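Local coordinates for protein tRNA (cytosine(72)-C(5))-methyltransferase (PDB 5ZVE) that transfers a methyl group from S-adenosyl-L-methionine to the C5 position of cytosine 72 in several tRNAs, at residues V334-Q347 and Q372-D384. Sequence-based numbering, arbitrary orientation.
Sequences VKFMIRKGMKLEEQ and QGFFIAKLRKVKD
Lys343 and Arg380 form an antiparallel hydrogen-bonded pair, with Lys343 N 2.7 Å from Arg380 O and Arg380 N 2.8 Å from Lys343 O. Glu345 N to Lys378 O continues the pairing, and Val382 N to Gly341 O closes its far end. On one face, Leu379 fills the angle between helix and strand: CB meets Met342 CE, CG meets Met337 CE, CD1 is wedged between Met337 CE and Met342 CB, and CD2 packs on Leu344 CD2 at 3.4 Å, a tight fit. Beyond it, Val334 CG2 comes in at the edge of the Phe375 ring, in its plane. On the side of Lys343 and Arg380, the Glu345 chain bends at chi2 (-103°), bringing OE1 over a face of the Arg380 guanidinium, 3.3 Å from NH1; no N-H points at it, so that pair is held by charge, while Glu345 CG rests against Arg380 CB. Past the paired strands, Gln347 takes over: NE2 gives a hydrogen bond of 2.8 Å to Ile376 O, arriving from above the carbonyl plane, and another to a water. The same water accepts from Lys378 N and lies 3.0 Å from Glu345 O, to which it can donate, bridging the chains where they part. Gln347 OE1 is bound by Gln362 NE2. With an alanine in place of Gln347, Ile376 O and the water would probably lose this donor, and Gln362 NE2 its acceptor. Strand 374-381 runs antiparallel to strands 316-322 and 361-364 in the Rossmann-like methyltransferase sheet; strand 342-344 pairs with its C-terminal part, while Met337 and Met342 reach helix 291-310.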
loop_
_atom_site.group_PDB
_atom_site.type_symbol
_atom_site.label_atom_id
_atom_site.label_comp_id
_atom_site.label_asym_id
_atom_site.label_seq_id
_atom_site.Cartn_x
_atom_site.Cartn_y
_atom_site.Cartn_z
ATOM N N VAL A 334 -13.690 9.553 12.302
ATOM C CA VAL A 334 -15.037 9.165 11.930
ATOM C C VAL A 334 -16.061 9.803 12.872
ATOM O O VAL A 334 -17.122 10.241 12.431
ATOM C CB VAL A 334 -15.234 7.656 11.916
ATOM C CG1 VAL A 334 -16.634 7.353 11.416
ATOM C CG2 VAL A 334 -14.215 7.002 10.995
ATOM N N LYS A 335 -15.742 9.854 14.163
ATOM C CA LYS A 335 -16.573 10.574 15.129
ATOM C C LYS A 335 -16.801 12.023 14.701
ATOM O O LYS A 335 -17.908 12.546 14.823
ATOM C CB LYS A 335 -15.946 10.535 16.523
ATOM C CG LYS A 335 -16.032 9.185 17.196
ATOM C CD LYS A 335 -15.452 9.243 18.589
ATOM C CE LYS A 335 -15.627 7.920 19.307
ATOM N NZ LYS A 335 -15.198 8.013 20.732
ATOM N N PHE A 336 -15.744 12.662 14.209
ATOM C CA PHE A 336 -15.849 13.977 13.587
ATOM C C PHE A 336 -16.936 13.998 12.501
ATOM O O PHE A 336 -17.787 14.887 12.480
ATOM C CB PHE A 336 -14.494 14.384 13.002
ATOM C CG PHE A 336 -14.524 15.651 12.190
ATOM C CD1 PHE A 336 -14.762 16.874 12.796
ATOM C CD2 PHE A 336 -14.278 15.624 10.827
ATOM C CE1 PHE A 336 -14.777 18.042 12.051
ATOM C CE2 PHE A 336 -14.293 16.789 10.077
ATOM C CZ PHE A 336 -14.542 18.000 10.693
ATOM N N MET A 337 -16.915 13.002 11.621
ATOM C CA MET A 337 -17.890 12.905 10.538
ATOM C C MET A 337 -19.306 12.720 11.064
ATOM O O MET A 337 -20.271 13.250 10.505
ATOM C CB MET A 337 -17.535 11.748 9.597
ATOM C CG MET A 337 -16.156 11.851 8.982
ATOM S SD MET A 337 -15.779 10.620 7.704
ATOM C CE MET A 337 -15.840 9.094 8.603
ATOM N N ILE A 338 -19.427 11.946 12.134
ATOM C CA ILE A 338 -20.719 11.691 12.740
ATOM C C ILE A 338 -21.286 12.992 13.325
ATOM O O ILE A 338 -22.493 13.211 13.301
ATOM C CB ILE A 338 -20.610 10.587 13.815
ATOM C CG1 ILE A 338 -20.174 9.272 13.156
ATOM C CG2 ILE A 338 -21.934 10.389 14.542
ATOM C CD1 ILE A 338 -20.056 8.105 14.113
ATOM N N ARG A 339 -20.412 13.864 13.825
ATOM C CA ARG A 339 -20.843 15.176 14.315
ATOM C C ARG A 339 -21.231 16.131 13.184
ATOM O O ARG A 339 -21.913 17.129 13.417
ATOM C CB ARG A 339 -19.750 15.808 15.182
ATOM C CG ARG A 339 -19.480 15.037 16.470
ATOM C CD ARG A 339 -18.634 15.830 17.473
ATOM N NE ARG A 339 -17.289 16.137 16.988
ATOM C CZ ARG A 339 -16.212 15.391 17.230
ATOM N NH1 ARG A 339 -16.320 14.283 17.948
ATOM N NH2 ARG A 339 -15.028 15.752 16.751
ATOM N N LYS A 340 -20.802 15.818 11.963
ATOM C CA LYS A 340 -21.076 16.666 10.801
ATOM C C LYS A 340 -22.179 16.122 9.874
ATOM O O LYS A 340 -22.189 16.415 8.678
ATOM C CB LYS A 340 -19.793 16.904 9.987
ATOM C CG LYS A 340 -18.808 17.992 10.506
ATOM C CD LYS A 340 -18.583 18.015 12.017
ATOM C CE LYS A 340 -17.960 19.344 12.479
ATOM N NZ LYS A 340 -18.955 20.451 12.679
ATOM N N GLY A 341 -23.103 15.335 10.418
ATOM C CA GLY A 341 -24.259 14.895 9.652
ATOM C C GLY A 341 -24.054 13.650 8.801
ATOM O O GLY A 341 -24.812 13.410 7.859
ATOM N N MET A 342 -23.022 12.872 9.111
ATOM C CA MET A 342 -22.780 11.614 8.417
ATOM C C MET A 342 -23.172 10.435 9.302
ATOM O O MET A 342 -23.065 10.512 10.524
ATOM C CB MET A 342 -21.313 11.499 8.011
ATOM C CG MET A 342 -20.772 12.631 7.157
ATOM S SD MET A 342 -21.519 12.683 5.521
ATOM C CE MET A 342 -20.977 11.120 4.825
ATOM N N LYS A 343 -23.613 9.343 8.680
ATOM C CA LYS A 343 -24.055 8.157 9.408
ATOM C C LYS A 343 -23.330 6.888 8.952
ATOM O O LYS A 343 -23.165 6.655 7.754
ATOM C CB LYS A 343 -25.567 7.984 9.247
ATOM C CG LYS A 343 -26.157 6.792 9.982
ATOM C CD LYS A 343 -27.666 6.724 9.781
ATOM C CE LYS A 343 -28.267 5.476 10.415
ATOM N NZ LYS A 343 -27.751 4.231 9.778
ATOM N N LEU A 344 -22.907 6.066 9.911
ATOM C CA LEU A 344 -22.237 4.808 9.600
ATOM C C LEU A 344 -23.155 3.828 8.880
ATOM O O LEU A 344 -24.321 3.677 9.234
ATOM C CB LEU A 344 -21.703 4.158 10.875
ATOM C CG LEU A 344 -20.368 4.638 11.442
ATOM C CD1 LEU A 344 -20.215 4.118 12.850
ATOM C CD2 LEU A 344 -19.233 4.142 10.587
ATOM N N GLU A 345 -22.611 3.160 7.870
ATOM C CA GLU A 345 -23.356 2.159 7.119
ATOM C C GLU A 345 -22.572 0.858 7.014
ATOM O O GLU A 345 -21.340 0.860 6.939
ATOM C CB GLU A 345 -23.696 2.669 5.720
ATOM C CG GLU A 345 -24.495 3.955 5.705
ATOM C CD GLU A 345 -25.965 3.723 5.393
ATOM O OE1 GLU A 345 -26.266 3.267 4.268
ATOM O OE2 GLU A 345 -26.817 4.000 6.267
ATOM N N GLU A 346 -23.304 -0.249 7.019
ATOM C CA GLU A 346 -22.729 -1.576 6.850
ATOM C C GLU A 346 -21.953 -1.663 5.542
ATOM O O GLU A 346 -22.428 -1.217 4.499
ATOM C CB GLU A 346 -23.841 -2.626 6.882
ATOM C CG GLU A 346 -23.379 -4.059 6.981
ATOM C CD GLU A 346 -24.536 -5.039 6.902
ATOM O OE1 GLU A 346 -25.310 -4.965 5.923
ATOM O OE2 GLU A 346 -24.680 -5.871 7.823
ATOM N N GLN A 347 -20.758 -2.240 5.598
ATOM C CA GLN A 347 -19.959 -2.414 4.396
ATOM C C GLN A 347 -20.287 -3.759 3.757
ATOM O O GLN A 347 -20.538 -4.742 4.456
ATOM C CB GLN A 347 -18.469 -2.306 4.718
ATOM C CG GLN A 347 -18.068 -0.957 5.299
ATOM C CD GLN A 347 -16.592 -0.881 5.622
ATOM O OE1 GLN A 347 -15.795 -1.672 5.120
ATOM N NE2 GLN A 347 -16.217 0.084 6.455
ATOM N N GLN A 372 -1.427 -5.444 5.116
ATOM C CA GLN A 372 -1.007 -4.207 5.752
ATOM C C GLN A 372 -2.044 -3.783 6.780
ATOM O O GLN A 372 -3.212 -4.172 6.690
ATOM C CB GLN A 372 -0.794 -3.111 4.706
ATOM C CG GLN A 372 0.462 -3.343 3.876
ATOM C CD GLN A 372 0.727 -2.254 2.858
ATOM O OE1 GLN A 372 1.881 -1.935 2.566
ATOM N NE2 GLN A 372 -0.337 -1.691 2.296
ATOM N N GLY A 373 -1.615 -3.000 7.765
ATOM C CA GLY A 373 -2.545 -2.377 8.686
ATOM C C GLY A 373 -3.390 -1.406 7.891
ATOM O O GLY A 373 -2.873 -0.674 7.047
ATOM N N PHE A 374 -4.693 -1.389 8.146
ATOM C CA PHE A 374 -5.596 -0.654 7.276
ATOM C C PHE A 374 -6.888 -0.303 7.986
ATOM O O PHE A 374 -7.216 -0.875 9.026
ATOM C CB PHE A 374 -5.891 -1.475 6.021
ATOM C CG PHE A 374 -6.109 -0.648 4.786
ATOM C CD1 PHE A 374 -5.031 -0.225 4.022
ATOM C CD2 PHE A 374 -7.390 -0.315 4.374
ATOM C CE1 PHE A 374 -5.225 0.521 2.878
ATOM C CE2 PHE A 374 -7.589 0.433 3.232
ATOM C CZ PHE A 374 -6.506 0.852 2.484
ATOM N N PHE A 375 -7.623 0.641 7.415
ATOM C CA PHE A 375 -8.856 1.113 8.021
ATOM C C PHE A 375 -9.838 1.554 6.946
ATOM O O PHE A 375 -9.461 2.240 6.000
ATOM C CB PHE A 375 -8.562 2.265 8.989
ATOM C CG PHE A 375 -9.787 2.836 9.640
ATOM C CD1 PHE A 375 -10.348 2.219 10.748
ATOM C CD2 PHE A 375 -10.377 3.990 9.148
ATOM C CE1 PHE A 375 -11.483 2.739 11.347
ATOM C CE2 PHE A 375 -11.506 4.520 9.745
ATOM C CZ PHE A 375 -12.060 3.894 10.847
ATOM N N ILE A 376 -11.097 1.153 7.091
ATOM C CA ILE A 376 -12.135 1.504 6.124
ATOM C C ILE A 376 -13.420 1.926 6.826
ATOM O O ILE A 376 -13.960 1.181 7.644
ATOM C CB ILE A 376 -12.479 0.328 5.173
ATOM C CG1 ILE A 376 -11.222 -0.285 4.551
ATOM C CG2 ILE A 376 -13.447 0.782 4.089
ATOM C CD1 ILE A 376 -11.528 -1.483 3.634
ATOM N N ALA A 377 -13.906 3.119 6.503
ATOM C CA ALA A 377 -15.194 3.584 6.998
ATOM C C ALA A 377 -16.117 3.934 5.837
ATOM O O ALA A 377 -15.699 4.590 4.884
ATOM C CB ALA A 377 -15.010 4.792 7.917
ATOM N N LYS A 378 -17.374 3.512 5.926
ATOM C CA LYS A 378 -18.361 3.843 4.903
ATOM C C LYS A 378 -19.501 4.639 5.505
ATOM O O LYS A 378 -20.169 4.169 6.427
ATOM C CB LYS A 378 -18.918 2.584 4.243
ATOM C CG LYS A 378 -19.953 2.876 3.170
ATOM C CD LYS A 378 -20.794 1.653 2.874
ATOM C CE LYS A 378 -21.695 1.894 1.682
ATOM N NZ LYS A 378 -22.606 0.747 1.445
ATOM N N LEU A 379 -19.740 5.834 4.971
ATOM C CA LEU A 379 -20.748 6.720 5.550
ATOM C C LEU A 379 -21.786 7.233 4.565
ATOM O O LEU A 379 -21.522 7.399 3.372
ATOM C CB LEU A 379 -20.091 7.927 6.207
ATOM C CG LEU A 379 -19.152 7.717 7.386
ATOM C CD1 LEU A 379 -19.137 8.966 8.203
ATOM C CD2 LEU A 379 -19.597 6.590 8.235
ATOM N N ARG A 380 -22.967 7.510 5.105
ATOM C CA ARG A 380 -24.075 8.074 4.359
ATOM C C ARG A 380 -24.389 9.472 4.904
ATOM O O ARG A 380 -24.550 9.649 6.115
ATOM C CB ARG A 380 -25.287 7.144 4.464
ATOM C CG ARG A 380 -26.628 7.735 4.083
ATOM C CD ARG A 380 -26.699 8.062 2.604
ATOM N NE ARG A 380 -26.236 6.989 1.718
ATOM C CZ ARG A 380 -26.796 5.786 1.607
ATOM N NH1 ARG A 380 -27.866 5.471 2.321
ATOM N NH2 ARG A 380 -26.287 4.896 0.763
ATOM N N LYS A 381 -24.449 10.460 4.014
ATOM C CA LYS A 381 -24.755 11.834 4.411
ATOM C C LYS A 381 -26.258 12.022 4.599
ATOM O O LYS A 381 -26.999 12.134 3.622
ATOM C CB LYS A 381 -24.233 12.830 3.375
ATOM C CG LYS A 381 -24.555 14.278 3.704
ATOM C CD LYS A 381 -23.917 15.237 2.715
ATOM C CE LYS A 381 -24.186 16.684 3.106
ATOM N NZ LYS A 381 -23.525 17.654 2.189
ATOM N N VAL A 382 -26.707 12.057 5.851
ATOM C CA VAL A 382 -28.136 12.138 6.129
ATOM C C VAL A 382 -28.666 13.572 6.089
ATOM O O VAL A 382 -29.852 13.787 5.833
ATOM C CB VAL A 382 -28.475 11.519 7.499
ATOM C CG1 VAL A 382 -28.183 10.025 7.489
ATOM C CG2 VAL A 382 -27.701 12.215 8.607
ATOM N N LYS A 383 -27.789 14.544 6.325
ATOM C CA LYS A 383 -28.166 15.958 6.279
ATOM C C LYS A 383 -26.939 16.862 6.185
ATOM O O LYS A 383 -25.806 16.401 6.329
ATOM C CB LYS A 383 -28.998 16.331 7.509
ATOM C CG LYS A 383 -28.191 16.516 8.785
ATOM C CD LYS A 383 -29.089 16.926 9.942
ATOM C CE LYS A 383 -28.313 17.028 11.244
ATOM N NZ LYS A 383 -29.160 17.559 12.351
ATOM N N ASP A 384 -27.165 18.151 5.945
ATOM C CA ASP A 384 -26.069 19.111 5.844
ATOM C C ASP A 384 -25.756 19.738 7.198
ATOM O O ASP A 384 -26.500 20.591 7.679
ATOM C CB ASP A 384 -26.402 20.204 4.832
ATOM C CG ASP A 384 -26.742 19.649 3.467
ATOM O OD1 ASP A 384 -25.806 19.346 2.696
ATOM O OD2 ASP A 384 -27.945 19.511 3.166
HETATM O O HOH W 1 -18.506 1.627 7.607
#